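Local coordinates for epimerase family protein SDR39U1 (Homo sapiens, PDB 4B4O) that binds NADPH and is probably an NADP-dependent oxidoreductase of the short-chain dehydrogenase/reductase type, at residues I39-L44 with Q87-A92; A110-S115 with Q265-R270; G186-P191 with A223-F228; A199-H204 with Y277-P282. The protein carries 3 engineered substitutions. One frame throughout, in Å; residues are numbered along the deposited sequence.

Interaction 1: residues I39-L44 with Q87-A92; sequences ITWDEL and QLLAKA
Trp41, in the first turn of helix 41-47, reaches across to helix 72-95 with the six-membered half of its indole. From CB the chain runs to a CG set beside the backbone N (chi1 -64°), which carries the ring past Leu88 and Leu89. Trp41 CE3 lies 4.5 Å from Leu88 CD2, Trp41 CZ3 4.1 Å from Leu89 CG, and at the tip CH2 meets Leu89 CD1, near the ring plane, at 4.0 Å. Leu44, one turn on, sets one methyl on each of two residues: CD2 on Leu89 CD2 at 4.1 Å, CD1 on Ala92 CB at the same distance. An alanine in place of Leu89 removes CG and both methyls and would probably leave the indole edge and Leu44 CD2 less well packed. The helix begins with a capping box, Glu43 N donating to Thr40 OG1 and Thr40 N weakly to Glu43 OE1. Trp41 packs on Arg32 and Ala59, which bind NADP(+), so this buried apolar seam joins two helices of the Rossmann fold next to the cofactor site.

Interaction 2: residues A110-S115 with Q265-R270; sequences AYYQPS and QKVIPR. Engineered in segment 265-270: Arg270 (natural residue Gln).
Gln265 is the centre of this contact, with Tyr112 and Val267 completing it. The Gln265 chain leaves with CG beside the backbone N and bends at chi2 (79°), so that its aliphatic part lies against the Tyr112 backbone and its amide turns back toward Ala110. Gln265 NE2 makes a weak hydrogen bond to Tyr112 O (3.5 Å) and sits 3.8 Å from Ala110 CA. The Gln265 and Pro114 side chains lie side by side, pointing the same way, Gln265 NE2 3.9 Å from Pro114 CG. Gln265 CG packs 3.9 Å from Tyr112 CB. The Tyr112 ring crosses Val267 at about a right angle, CD2 meeting CG2 at 3.7 Å and CE2 meeting CG1 at 4.0 Å. A water donates to Ser115 O and accepts from Lys266 N. The Tyr112 hydroxyl is held by Asn216 of strand 213-217 and Arg156 of strand 151-161. The loop after strand 102-108, leaning through Ala110 on Phe132 of helix 131-143, is thereby joined to the loop between helices 255-262 and 270-274.

Interaction 3: residues G186-P191 with A223-F228; sequences GHQFFP and ATNAEF
Three backbone hydrogen bonds, two stacked amides and a pair of phenyl rings make up the close-packed side of this contact. Phe190 N donates to Ala223 O (3.0 Å) from above the carbonyl plane, Asn225 N to Gln188 O (2.8 Å) almost along the C=O axis, and Ala226 N to a lone pair of Gly186 O (2.7 Å). Phe189 and Thr224 form a single beta bridge between them. Beside it the side chains of Gln188 and Asn225 run the same way with their amide planes 7° apart, NE2 of Gln188 lying 3.4 Å from Asn225 CB; Ile183 fixes both amides, its O accepting from Gln188 NE2 and its N donating to Asn225 OD1. Phe190, with CG anti to the backbone N, lays its ring on that of Phe228 in an offset stack, centroids 4.4 Å apart and planes at 26°. At Gly186 a side chain would press on Ala226 CB, and the positive phi (84°) also suits glycine. The outer side is looser: the His187 side chain points away and is exposed; only its backbone O comes near, 3.6 Å from Thr224 CG2. The backbone part is a capped helix start: Thr224 is the N-cap of helix 225-236, its OG1 accepting from Glu227 N, while backbone oxygens of Gln188 and Gly186 take the amides of Asn225 and Ala226.

Interaction 4: residues A199-H204 with Y277-P282; sequences AGILTH and YQYSFP
The ring of Tyr277 lies against one turn of helix 195-207, flat over the backbone where Gly200 passes into Ile201. Tyr277 CE1 is 3.3 Å from Gly200 C, and the ring face receives Ile201 N together with Ile201 CG1, a CH-pi contact 3.9 Å from the centroid and 20° off the ring normal. Glycine at position 200 leaves the room: a CB there would run into the Tyr277 hydroxyl. His204, one turn further on, turns a ring face to Tyr277 CA, its CD2 3.9 Å from Tyr277 CB. The tip of Ile201, CD1, comes within 3.9 Å of Tyr279 OH, and Tyr279 offers a ring face to Tyr277 CE2, 3.9 Å above its plane. Helix 195-207 is one of the helices packed on the parallel sheet of the Rossmann fold, its Leu202 resting on Val104 and Val106 of strand 102-108 while the Gly200, Ile201 and His204 side meets the loop. In the second shell, Asp197 bonds the Tyr277 hydroxyl through OD1, which also accepts from Ser280 N, while OD2 takes Phe281 N. A serine in place of Tyr277 removes the ring and its hydroxyl and would probably leave Gly200 and Ile201 poorly packed, with the bond to Asp197 lost. Thr275 fixes the other end, its O taking His204 NE2 and its OG1 bonding Tyr277 N.

Interaction 1 closes early in the chain, on the NADPH-binding Rossmann part, and stands apart: its centre is 31 Å from that of interaction 2 and 38 Å from that of interaction 3, across the middle of the chain. Interactions 2 and 3, centres 13 Å apart, touch where Phe189 and Pro191 pack on Ser115, Gln265 and Lys266; 186-191 and 223-228 fall between 110-115 and 265-270. Interaction 4, its centre 19 Å from that of interaction 2 and 22 Å from that of interaction 3, crosses both along the chain and meets interaction 2 at Pro269 and Tyr279. Segment 110-115 follows strand 102-108 of the parallel sheet, on which helix 195-207 packs. Interactions 2 and 4 thus tie the DUF1731 region to the Rossmann part.

Interaction 1: residues I39-L44 with Q87-A92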
loop_
_atom_site.group_PDB
_atom_site.type_symbol
_atom_site.label_atom_id
_atom_site.label_comp_id
_atom_site.label_asym_id
_atom_site.label_seq_id
_atom_site.Cartn_x
_atom_site.Cartn_y
_atom_site.Cartn_z
ATOM N N ILE A 39 2.176 -6.617 20.329
ATOM C CA ILE A 39 1.048 -7.231 20.990
ATOM C C ILE A 39 0.196 -7.934 19.940
ATOM O O ILE A 39 0.209 -7.565 18.784
ATOM C CB ILE A 39 0.205 -6.202 21.812
ATOM C CG1 ILE A 39 -0.518 -5.178 20.918
ATOM C CG2 ILE A 39 1.100 -5.419 22.786
ATOM C CD1 ILE A 39 -1.592 -4.366 21.609
ATOM N N THR A 40 -0.552 -8.945 20.353
ATOM C CA THR A 40 -1.419 -9.684 19.440
ATOM C C THR A 40 -2.804 -9.052 19.313
ATOM O O THR A 40 -3.210 -8.230 20.137
ATOM C CB THR A 40 -1.596 -11.142 19.887
ATOM O OG1 THR A 40 -2.239 -11.157 21.153
ATOM C CG2 THR A 40 -0.267 -11.845 20.000
ATOM N N TRP A 41 -3.535 -9.453 18.278
ATOM C CA TRP A 41 -4.923 -8.997 18.069
ATOM C C TRP A 41 -5.806 -9.422 19.200
ATOM O O TRP A 41 -6.624 -8.636 19.682
ATOM C CB TRP A 41 -5.476 -9.487 16.727
ATOM C CG TRP A 41 -4.699 -8.874 15.586
ATOM C CD1 TRP A 41 -3.691 -9.463 14.835
ATOM C CD2 TRP A 41 -4.761 -7.493 15.093
ATOM N NE1 TRP A 41 -3.170 -8.588 13.922
ATOM C CE2 TRP A 41 -3.765 -7.395 14.022
ATOM C CE3 TRP A 41 -5.524 -6.383 15.400
ATOM C CZ2 TRP A 41 -3.576 -6.230 13.306
ATOM C CZ3 TRP A 41 -5.317 -5.211 14.675
ATOM C CH2 TRP A 41 -4.370 -5.133 13.655
ATOM N N ASP A 42 -5.625 -10.649 19.660
ATOM C CA ASP A 42 -6.390 -11.151 20.791
ATOM C C ASP A 42 -6.150 -10.304 22.030
ATOM O O ASP A 42 -7.071 -10.045 22.800
ATOM C CB ASP A 42 -6.041 -12.620 21.087
ATOM C CG ASP A 42 -6.553 -13.573 20.016
ATOM O OD1 ASP A 42 -7.356 -13.149 19.147
ATOM O OD2 ASP A 42 -6.153 -14.753 20.054
ATOM N N GLU A 43 -4.907 -9.894 22.225
ATOM C CA GLU A 43 -4.543 -9.083 23.374
ATOM C C GLU A 43 -5.137 -7.684 23.269
ATOM O O GLU A 43 -5.597 -7.158 24.265
ATOM C CB GLU A 43 -3.020 -9.064 23.543
ATOM C CG GLU A 43 -2.402 -7.996 24.470
ATOM C CD GLU A 43 -0.905 -8.318 24.708
ATOM O OE1 GLU A 43 -0.262 -8.997 23.837
ATOM O OE2 GLU A 43 -0.356 -7.944 25.782
ATOM N N LEU A 44 -5.151 -7.106 22.078
ATOM C CA LEU A 44 -5.764 -5.798 21.868
ATOM C C LEU A 44 -7.259 -5.794 22.182
ATOM O O LEU A 44 -7.772 -4.847 22.756
ATOM C CB LEU A 44 -5.547 -5.338 20.424
ATOM C CG LEU A 44 -6.187 -4.024 19.980
ATOM C CD1 LEU A 44 -5.470 -2.848 20.618
ATOM C CD2 LEU A 44 -6.142 -3.956 18.475
ATOM N N GLN A 87 -11.320 -2.442 12.124
ATOM C CA GLN A 87 -12.444 -2.123 13.013
ATOM C C GLN A 87 -12.024 -2.274 14.455
ATOM O O GLN A 87 -12.410 -1.492 15.316
ATOM C CB GLN A 87 -13.635 -3.022 12.673
ATOM C CG GLN A 87 -14.864 -2.819 13.540
ATOM C CD GLN A 87 -16.143 -2.577 12.719
ATOM O OE1 GLN A 87 -17.183 -3.259 12.897
ATOM N NE2 GLN A 87 -16.076 -1.587 11.821
ATOM N N LEU A 88 -11.184 -3.269 14.707
ATOM C CA LEU A 88 -10.729 -3.580 16.054
ATOM C C LEU A 88 -9.875 -2.443 16.594
ATOM O O LEU A 88 -9.973 -2.074 17.763
ATOM C CB LEU A 88 -9.921 -4.880 16.039
ATOM C CG LEU A 88 -10.064 -5.880 17.200
ATOM C CD1 LEU A 88 -11.425 -5.911 17.877
ATOM C CD2 LEU A 88 -9.709 -7.273 16.652
ATOM N N LEU A 89 -9.025 -1.902 15.733
ATOM C CA LEU A 89 -8.215 -0.742 16.075
ATOM C C LEU A 89 -9.073 0.500 16.264
ATOM O O LEU A 89 -8.886 1.257 17.224
ATOM C CB LEU A 89 -7.151 -0.488 14.993
ATOM C CG LEU A 89 -5.806 -1.187 15.224
ATOM C CD1 LEU A 89 -4.868 -1.140 14.017
ATOM C CD2 LEU A 89 -5.152 -0.576 16.454
ATOM N N ALA A 90 -10.012 0.711 15.348
ATOM C CA ALA A 90 -10.939 1.845 15.422
ATOM C C ALA A 90 -11.721 1.886 16.740
ATOM O O ALA A 90 -11.743 2.898 17.421
ATOM C CB ALA A 90 -11.894 1.802 14.242
ATOM N N LYS A 91 -12.331 0.767 17.095
ATOM C CA LYS A 91 -13.068 0.663 18.346
ATOM C C LYS A 91 -12.167 0.855 19.564
ATOM O O LYS A 91 -12.576 1.448 20.556
ATOM C CB LYS A 91 -13.829 -0.662 18.427
ATOM C CG LYS A 91 -14.972 -0.742 17.423
ATOM C CD LYS A 91 -15.792 -2.021 17.574
ATOM C CE LYS A 91 -16.967 -2.104 16.575
ATOM N NZ LYS A 91 -18.160 -2.770 17.203
ATOM N N ALA A 92 -10.931 0.370 19.479
ATOM C CA ALA A 92 -9.972 0.511 20.579
ATOM C C ALA A 92 -9.596 1.967 20.786
ATOM O O ALA A 92 -9.500 2.429 21.927
ATOM C CB ALA A 92 -8.738 -0.335 20.325
#

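Interaction 2: residues A110-S115 with Q265-R270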
loop_
_atom_site.group_PDB
_atom_site.type_symbol
_atom_site.label_atom_id
_atom_site.label_comp_id
_atom_site.label_asym_id
_atom_site.label_seq_id
_atom_site.Cartn_x
_atom_site.Cartn_y
_atom_site.Cartn_z
ATOM N N ALA A 110 -6.901 1.014 -6.269
ATOM C CA ALA A 110 -8.015 0.239 -6.821
ATOM C C ALA A 110 -9.372 0.953 -6.666
ATOM O O ALA A 110 -10.331 0.615 -7.358
ATOM C CB ALA A 110 -8.064 -1.118 -6.148
ATOM N N TYR A 111 -9.454 1.914 -5.748
ATOM C CA TYR A 111 -10.647 2.757 -5.599
ATOM C C TYR A 111 -11.049 3.435 -6.917
ATOM O O TYR A 111 -12.227 3.618 -7.186
ATOM C CB TYR A 111 -10.388 3.830 -4.525
ATOM C CG TYR A 111 -11.595 4.667 -4.148
ATOM C CD1 TYR A 111 -12.512 4.209 -3.210
ATOM C CD2 TYR A 111 -11.799 5.913 -4.704
ATOM C CE1 TYR A 111 -13.612 4.957 -2.854
ATOM C CE2 TYR A 111 -12.904 6.660 -4.371
ATOM C CZ TYR A 111 -13.804 6.176 -3.429
ATOM O OH TYR A 111 -14.904 6.924 -3.070
ATOM N N TYR A 112 -10.056 3.836 -7.707
ATOM C CA TYR A 112 -10.289 4.585 -8.941
ATOM C C TYR A 112 -10.465 3.650 -10.146
ATOM O O TYR A 112 -9.701 2.709 -10.338
ATOM C CB TYR A 112 -9.154 5.583 -9.205
ATOM C CG TYR A 112 -8.793 6.421 -8.003
ATOM C CD1 TYR A 112 -9.687 7.325 -7.459
ATOM C CD2 TYR A 112 -7.546 6.295 -7.404
ATOM C CE1 TYR A 112 -9.351 8.077 -6.349
ATOM C CE2 TYR A 112 -7.194 7.054 -6.293
ATOM C CZ TYR A 112 -8.101 7.939 -5.770
ATOM O OH TYR A 112 -7.734 8.695 -4.684
ATOM N N GLN A 113 -11.505 3.914 -10.919
ATOM C CA GLN A 113 -11.876 3.089 -12.044
ATOM C C GLN A 113 -10.728 3.032 -13.070
ATOM O O GLN A 113 -10.325 4.047 -13.615
ATOM C CB GLN A 113 -13.168 3.660 -12.649
ATOM C CG GLN A 113 -13.604 3.180 -14.028
ATOM C CD GLN A 113 -14.124 1.749 -14.080
ATOM O OE1 GLN A 113 -15.295 1.453 -13.685
ATOM N NE2 GLN A 113 -13.288 0.851 -14.647
ATOM N N PRO A 114 -10.201 1.830 -13.334
ATOM C CA PRO A 114 -9.187 1.718 -14.374
ATOM C C PRO A 114 -9.705 2.212 -15.708
ATOM O O PRO A 114 -10.866 1.989 -16.045
ATOM C CB PRO A 114 -8.916 0.220 -14.438
ATOM C CG PRO A 114 -9.269 -0.280 -13.084
ATOM C CD PRO A 114 -10.482 0.523 -12.708
ATOM N N SER A 115 -8.819 2.877 -16.447
ATOM C CA SER A 115 -9.175 3.632 -17.641
ATOM C C SER A 115 -7.905 4.037 -18.378
ATOM O O SER A 115 -6.881 4.289 -17.775
ATOM C CB SER A 115 -9.959 4.892 -17.261
ATOM O OG SER A 115 -10.105 5.774 -18.368
ATOM N N GLN A 265 -4.897 2.888 -13.511
ATOM C CA GLN A 265 -5.491 4.194 -13.224
ATOM C C GLN A 265 -4.381 5.226 -13.303
ATOM O O GLN A 265 -3.304 5.029 -12.707
ATOM C CB GLN A 265 -6.003 4.278 -11.775
ATOM C CG GLN A 265 -6.824 3.127 -11.231
ATOM C CD GLN A 265 -6.029 1.920 -10.790
ATOM O OE1 GLN A 265 -4.809 1.892 -10.867
ATOM N NE2 GLN A 265 -6.744 0.907 -10.291
ATOM N N LYS A 266 -4.635 6.352 -13.955
ATOM C CA LYS A 266 -3.704 7.475 -13.871
ATOM C C LYS A 266 -4.033 8.262 -12.603
ATOM O O LYS A 266 -5.098 8.870 -12.497
ATOM C CB LYS A 266 -3.814 8.329 -15.129
ATOM C CG LYS A 266 -3.120 9.687 -15.095
ATOM C CD LYS A 266 -1.618 9.629 -14.826
ATOM C CE LYS A 266 -0.938 11.008 -15.039
ATOM N NZ LYS A 266 -1.391 11.872 -16.196
ATOM N N VAL A 267 -3.150 8.218 -11.614
ATOM C CA VAL A 267 -3.443 8.813 -10.322
ATOM C C VAL A 267 -2.447 9.933 -10.032
ATOM O O VAL A 267 -1.245 9.700 -9.983
ATOM C CB VAL A 267 -3.445 7.763 -9.176
ATOM C CG1 VAL A 267 -3.803 8.428 -7.856
ATOM C CG2 VAL A 267 -4.453 6.647 -9.463
ATOM N N ILE A 268 -2.981 11.123 -9.736
ATOM C CA ILE A 268 -2.186 12.261 -9.282
ATOM C C ILE A 268 -2.213 12.406 -7.751
ATOM O O ILE A 268 -3.268 12.352 -7.125
ATOM C CB ILE A 268 -2.701 13.543 -9.916
ATOM C CG1 ILE A 268 -2.622 13.406 -11.434
ATOM C CG2 ILE A 268 -1.912 14.726 -9.406
ATOM C CD1 ILE A 268 -3.471 14.436 -12.172
ATOM N N PRO A 269 -1.038 12.612 -7.145
ATOM C CA PRO A 269 -0.944 12.831 -5.716
ATOM C C PRO A 269 -1.037 14.314 -5.406
ATOM O O PRO A 269 -0.068 14.916 -4.931
ATOM C CB PRO A 269 0.440 12.281 -5.387
ATOM C CG PRO A 269 1.253 12.566 -6.604
ATOM C CD PRO A 269 0.297 12.627 -7.774
ATOM N N ARG A 270 -2.199 14.899 -5.677
ATOM C CA ARG A 270 -2.379 16.346 -5.514
ATOM C C ARG A 270 -2.328 16.730 -4.042
ATOM O O ARG A 270 -1.526 17.562 -3.630
ATOM C CB ARG A 270 -3.694 16.836 -6.133
ATOM C CG ARG A 270 -3.741 18.341 -6.210
ATOM C CD ARG A 270 -4.848 19.002 -7.003
ATOM N NE ARG A 270 -5.539 18.097 -7.885
ATOM C CZ ARG A 270 -5.137 17.781 -9.132
ATOM N NH1 ARG A 270 -4.001 18.233 -9.644
ATOM N NH2 ARG A 270 -5.880 16.963 -9.863
HETATM O O HOH W 1 -6.886 6.383 -15.763
#

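Interaction 3: residues G186-P191 with A223-F228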
loop_
_atom_site.group_PDB
_atom_site.type_symbol
_atom_site.label_atom_id
_atom_site.label_comp_id
_atom_site.label_asym_id
_atom_site.label_seq_id
_atom_site.Cartn_x
_atom_site.Cartn_y
_atom_site.Cartn_z
ATOM N N GLY A 186 0.722 -3.381 -22.348
ATOM C CA GLY A 186 1.738 -2.520 -21.769
ATOM C C GLY A 186 1.320 -1.070 -21.723
ATOM O O GLY A 186 1.993 -0.243 -21.110
ATOM N N HIS A 187 0.193 -0.758 -22.347
ATOM C CA HIS A 187 -0.284 0.624 -22.397
ATOM C C HIS A 187 -0.899 1.119 -21.133
ATOM O O HIS A 187 -1.013 2.322 -20.953
ATOM C CB HIS A 187 -1.254 0.802 -23.560
ATOM C CG HIS A 187 -0.546 0.858 -24.894
ATOM N ND1 HIS A 187 -0.717 -0.051 -25.863
ATOM C CD2 HIS A 187 0.420 1.743 -25.354
ATOM C CE1 HIS A 187 0.067 0.263 -26.917
ATOM N NE2 HIS A 187 0.756 1.368 -26.603
ATOM N N GLN A 188 -1.287 0.205 -20.258
ATOM C CA GLN A 188 -1.992 0.556 -19.034
ATOM C C GLN A 188 -1.131 1.382 -18.067
ATOM O O GLN A 188 0.080 1.225 -17.998
ATOM C CB GLN A 188 -2.520 -0.696 -18.336
ATOM C CG GLN A 188 -1.474 -1.627 -17.722
ATOM C CD GLN A 188 -0.865 -2.622 -18.689
ATOM O OE1 GLN A 188 -0.852 -2.422 -19.913
ATOM N NE2 GLN A 188 -0.323 -3.699 -18.126
ATOM N N PHE A 189 -1.767 2.302 -17.359
ATOM C CA PHE A 189 -1.073 3.111 -16.384
ATOM C C PHE A 189 -0.541 2.227 -15.255
ATOM O O PHE A 189 -1.167 1.226 -14.850
ATOM C CB PHE A 189 -1.961 4.215 -15.826
ATOM C CG PHE A 189 -2.322 5.270 -16.829
ATOM C CD1 PHE A 189 -1.354 6.130 -17.348
ATOM C CD2 PHE A 189 -3.633 5.414 -17.255
ATOM C CE1 PHE A 189 -1.680 7.099 -18.279
ATOM C CE2 PHE A 189 -3.964 6.377 -18.192
ATOM C CZ PHE A 189 -2.990 7.226 -18.698
ATOM N N PHE A 190 0.637 2.601 -14.772
ATOM C CA PHE A 190 1.322 1.880 -13.730
ATOM C C PHE A 190 1.519 2.828 -12.537
ATOM O O PHE A 190 2.554 3.485 -12.437
ATOM C CB PHE A 190 2.652 1.384 -14.282
ATOM C CG PHE A 190 3.365 0.420 -13.397
ATOM C CD1 PHE A 190 2.926 -0.892 -13.295
ATOM C CD2 PHE A 190 4.490 0.804 -12.700
ATOM C CE1 PHE A 190 3.571 -1.793 -12.464
ATOM C CE2 PHE A 190 5.162 -0.090 -11.884
ATOM C CZ PHE A 190 4.708 -1.394 -11.768
ATOM N N PRO A 191 0.497 2.942 -11.656
ATOM C CA PRO A 191 0.666 3.756 -10.444
ATOM C C PRO A 191 1.616 3.043 -9.492
ATOM O O PRO A 191 1.367 1.884 -9.142
ATOM C CB PRO A 191 -0.748 3.818 -9.843
ATOM C CG PRO A 191 -1.435 2.611 -10.345
ATOM C CD PRO A 191 -0.814 2.277 -11.686
ATOM N N ALA A 223 4.117 6.798 -15.540
ATOM C CA ALA A 223 4.587 5.558 -16.104
ATOM C C ALA A 223 3.419 4.731 -16.604
ATOM O O ALA A 223 2.369 4.671 -15.967
ATOM C CB ALA A 223 5.391 4.757 -15.087
ATOM N N THR A 224 3.620 4.114 -17.773
ATOM C CA THR A 224 2.785 2.996 -18.226
ATOM C C THR A 224 3.529 1.713 -17.857
ATOM O O THR A 224 4.719 1.746 -17.559
ATOM C CB THR A 224 2.553 3.017 -19.751
ATOM O OG1 THR A 224 3.817 2.860 -20.416
ATOM C CG2 THR A 224 1.864 4.298 -20.182
ATOM N N ASN A 225 2.837 0.584 -17.904
ATOM C CA ASN A 225 3.483 -0.702 -17.680
ATOM C C ASN A 225 4.624 -0.994 -18.669
ATOM O O ASN A 225 5.644 -1.538 -18.268
ATOM C CB ASN A 225 2.449 -1.835 -17.720
ATOM C CG ASN A 225 3.074 -3.210 -17.686
ATOM O OD1 ASN A 225 3.527 -3.722 -18.712
ATOM N ND2 ASN A 225 3.117 -3.816 -16.499
ATOM N N ALA A 226 4.444 -0.639 -19.950
ATOM C CA ALA A 226 5.518 -0.780 -20.950
ATOM C C ALA A 226 6.730 0.021 -20.530
ATOM O O ALA A 226 7.859 -0.478 -20.586
ATOM C CB ALA A 226 5.070 -0.334 -22.326
ATOM N N GLU A 227 6.512 1.256 -20.081
ATOM C CA GLU A 227 7.638 2.114 -19.622
ATOM C C GLU A 227 8.329 1.536 -18.371
ATOM O O GLU A 227 9.546 1.552 -18.267
ATOM C CB GLU A 227 7.185 3.578 -19.398
ATOM C CG GLU A 227 8.252 4.516 -18.786
ATOM C CD GLU A 227 7.686 5.874 -18.313
ATOM O OE1 GLU A 227 6.644 6.303 -18.907
ATOM O OE2 GLU A 227 8.241 6.503 -17.355
ATOM N N PHE A 228 7.548 0.978 -17.458
ATOM C CA PHE A 228 8.112 0.265 -16.316
ATOM C C PHE A 228 9.047 -0.899 -16.706
ATOM O O PHE A 228 10.146 -1.031 -16.174
ATOM C CB PHE A 228 6.994 -0.277 -15.393
ATOM C CG PHE A 228 7.482 -1.279 -14.397
ATOM C CD1 PHE A 228 8.174 -0.859 -13.282
ATOM C CD2 PHE A 228 7.320 -2.630 -14.616
ATOM C CE1 PHE A 228 8.670 -1.767 -12.377
ATOM C CE2 PHE A 228 7.829 -3.558 -13.720
ATOM C CZ PHE A 228 8.501 -3.125 -12.593
#

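Interaction 4: residues A199-H204 with Y277-P282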
loop_
_atom_site.group_PDB
_atom_site.type_symbol
_atom_site.label_atom_id
_atom_site.label_comp_id
_atom_site.label_asym_id
_atom_site.label_seq_id
_atom_site.Cartn_x
_atom_site.Cartn_y
_atom_site.Cartn_z
ATOM N N ALA A 199 6.681 5.006 3.015
ATOM C CA ALA A 199 7.120 5.108 4.387
ATOM C C ALA A 199 7.200 6.573 4.836
ATOM O O ALA A 199 6.795 6.929 5.952
ATOM C CB ALA A 199 8.475 4.419 4.523
ATOM N N GLY A 200 7.715 7.417 3.940
ATOM C CA GLY A 200 7.834 8.859 4.182
ATOM C C GLY A 200 6.502 9.605 4.297
ATOM O O GLY A 200 6.317 10.419 5.202
ATOM N N ILE A 201 5.574 9.299 3.389
ATOM C CA ILE A 201 4.247 9.887 3.426
ATOM C C ILE A 201 3.542 9.509 4.717
ATOM O O ILE A 201 2.989 10.352 5.395
ATOM C CB ILE A 201 3.397 9.434 2.231
ATOM C CG1 ILE A 201 3.915 10.077 0.937
ATOM C CG2 ILE A 201 1.941 9.787 2.459
ATOM C CD1 ILE A 201 3.421 9.351 -0.301
ATOM N N LEU A 202 3.576 8.237 5.055
ATOM C CA LEU A 202 2.953 7.755 6.271
ATOM C C LEU A 202 3.532 8.460 7.496
ATOM O O LEU A 202 2.805 8.880 8.383
ATOM C CB LEU A 202 3.140 6.240 6.397
ATOM C CG LEU A 202 2.371 5.372 5.413
ATOM C CD1 LEU A 202 2.896 3.946 5.492
ATOM C CD2 LEU A 202 0.888 5.485 5.667
ATOM N N THR A 203 4.850 8.579 7.537
ATOM C CA THR A 203 5.521 9.268 8.625
ATOM C C THR A 203 5.129 10.734 8.692
ATOM O O THR A 203 4.949 11.285 9.768
ATOM C CB THR A 203 7.034 9.129 8.482
ATOM O OG1 THR A 203 7.367 7.745 8.582
ATOM C CG2 THR A 203 7.768 9.882 9.586
ATOM N N HIS A 204 5.041 11.371 7.541
ATOM C CA HIS A 204 4.641 12.747 7.496
ATOM C C HIS A 204 3.222 12.894 8.002
ATOM O O HIS A 204 2.901 13.874 8.687
ATOM C CB HIS A 204 4.800 13.265 6.071
ATOM C CG HIS A 204 4.648 14.748 5.947
ATOM N ND1 HIS A 204 5.430 15.593 6.596
ATOM C CD2 HIS A 204 3.761 15.518 5.207
ATOM C CE1 HIS A 204 5.072 16.847 6.299
ATOM N NE2 HIS A 204 4.052 16.794 5.439
ATOM N N TYR A 277 4.938 17.229 1.768
ATOM C CA TYR A 277 5.808 16.070 1.590
ATOM C C TYR A 277 6.615 16.174 0.304
ATOM O O TYR A 277 6.100 16.582 -0.724
ATOM C CB TYR A 277 5.049 14.741 1.566
ATOM C CG TYR A 277 6.004 13.554 1.446
ATOM C CD1 TYR A 277 6.759 13.124 2.550
ATOM C CD2 TYR A 277 6.190 12.894 0.230
ATOM C CE1 TYR A 277 7.643 12.073 2.454
ATOM C CE2 TYR A 277 7.085 11.844 0.126
ATOM C CZ TYR A 277 7.811 11.446 1.240
ATOM O OH TYR A 277 8.695 10.417 1.124
ATOM N N GLN A 278 7.885 15.769 0.392
ATOM C CA GLN A 278 8.819 15.867 -0.719
ATOM C C GLN A 278 9.452 14.515 -1.008
ATOM O O GLN A 278 10.064 13.909 -0.150
ATOM C CB GLN A 278 9.863 16.918 -0.406
ATOM C CG GLN A 278 9.242 18.308 -0.364
ATOM C CD GLN A 278 10.235 19.445 -0.212
ATOM O OE1 GLN A 278 10.942 19.517 0.784
ATOM N NE2 GLN A 278 10.283 20.348 -1.195
ATOM N N TYR A 279 9.266 14.048 -2.239
ATOM C CA TYR A 279 9.616 12.681 -2.632
ATOM C C TYR A 279 11.116 12.495 -2.790
ATOM O O TYR A 279 11.800 13.361 -3.332
ATOM C CB TYR A 279 8.944 12.321 -3.956
ATOM C CG TYR A 279 7.467 12.054 -3.862
ATOM C CD1 TYR A 279 6.550 13.094 -3.847
ATOM C CD2 TYR A 279 6.985 10.767 -3.777
ATOM C CE1 TYR A 279 5.192 12.865 -3.772
ATOM C CE2 TYR A 279 5.628 10.525 -3.687
ATOM C CZ TYR A 279 4.737 11.587 -3.686
ATOM O OH TYR A 279 3.383 11.345 -3.617
ATOM N N SER A 280 11.620 11.370 -2.281
ATOM C CA SER A 280 13.021 10.974 -2.485
ATOM C C SER A 280 13.237 10.372 -3.867
ATOM O O SER A 280 14.310 10.504 -4.453
ATOM C CB SER A 280 13.447 9.968 -1.429
ATOM O OG SER A 280 13.488 10.586 -0.170
ATOM N N PHE A 281 12.213 9.699 -4.381
ATOM C CA PHE A 281 12.307 8.988 -5.661
ATOM C C PHE A 281 11.053 9.250 -6.515
ATOM O O PHE A 281 10.278 8.347 -6.799
ATOM C CB PHE A 281 12.495 7.477 -5.408
ATOM C CG PHE A 281 13.696 7.140 -4.579
ATOM C CD1 PHE A 281 14.965 7.143 -5.138
ATOM C CD2 PHE A 281 13.563 6.815 -3.238
ATOM C CE1 PHE A 281 16.085 6.850 -4.363
ATOM C CE2 PHE A 281 14.669 6.519 -2.465
ATOM C CZ PHE A 281 15.929 6.541 -3.025
ATOM N N PRO A 282 10.850 10.501 -6.919
ATOM C CA PRO A 282 9.672 10.825 -7.733
ATOM C C PRO A 282 9.702 10.305 -9.186
ATOM O O PRO A 282 8.656 10.138 -9.788
ATOM C CB PRO A 282 9.694 12.367 -7.758
ATOM C CG PRO A 282 11.123 12.711 -7.624
ATOM C CD PRO A 282 11.679 11.688 -6.670
#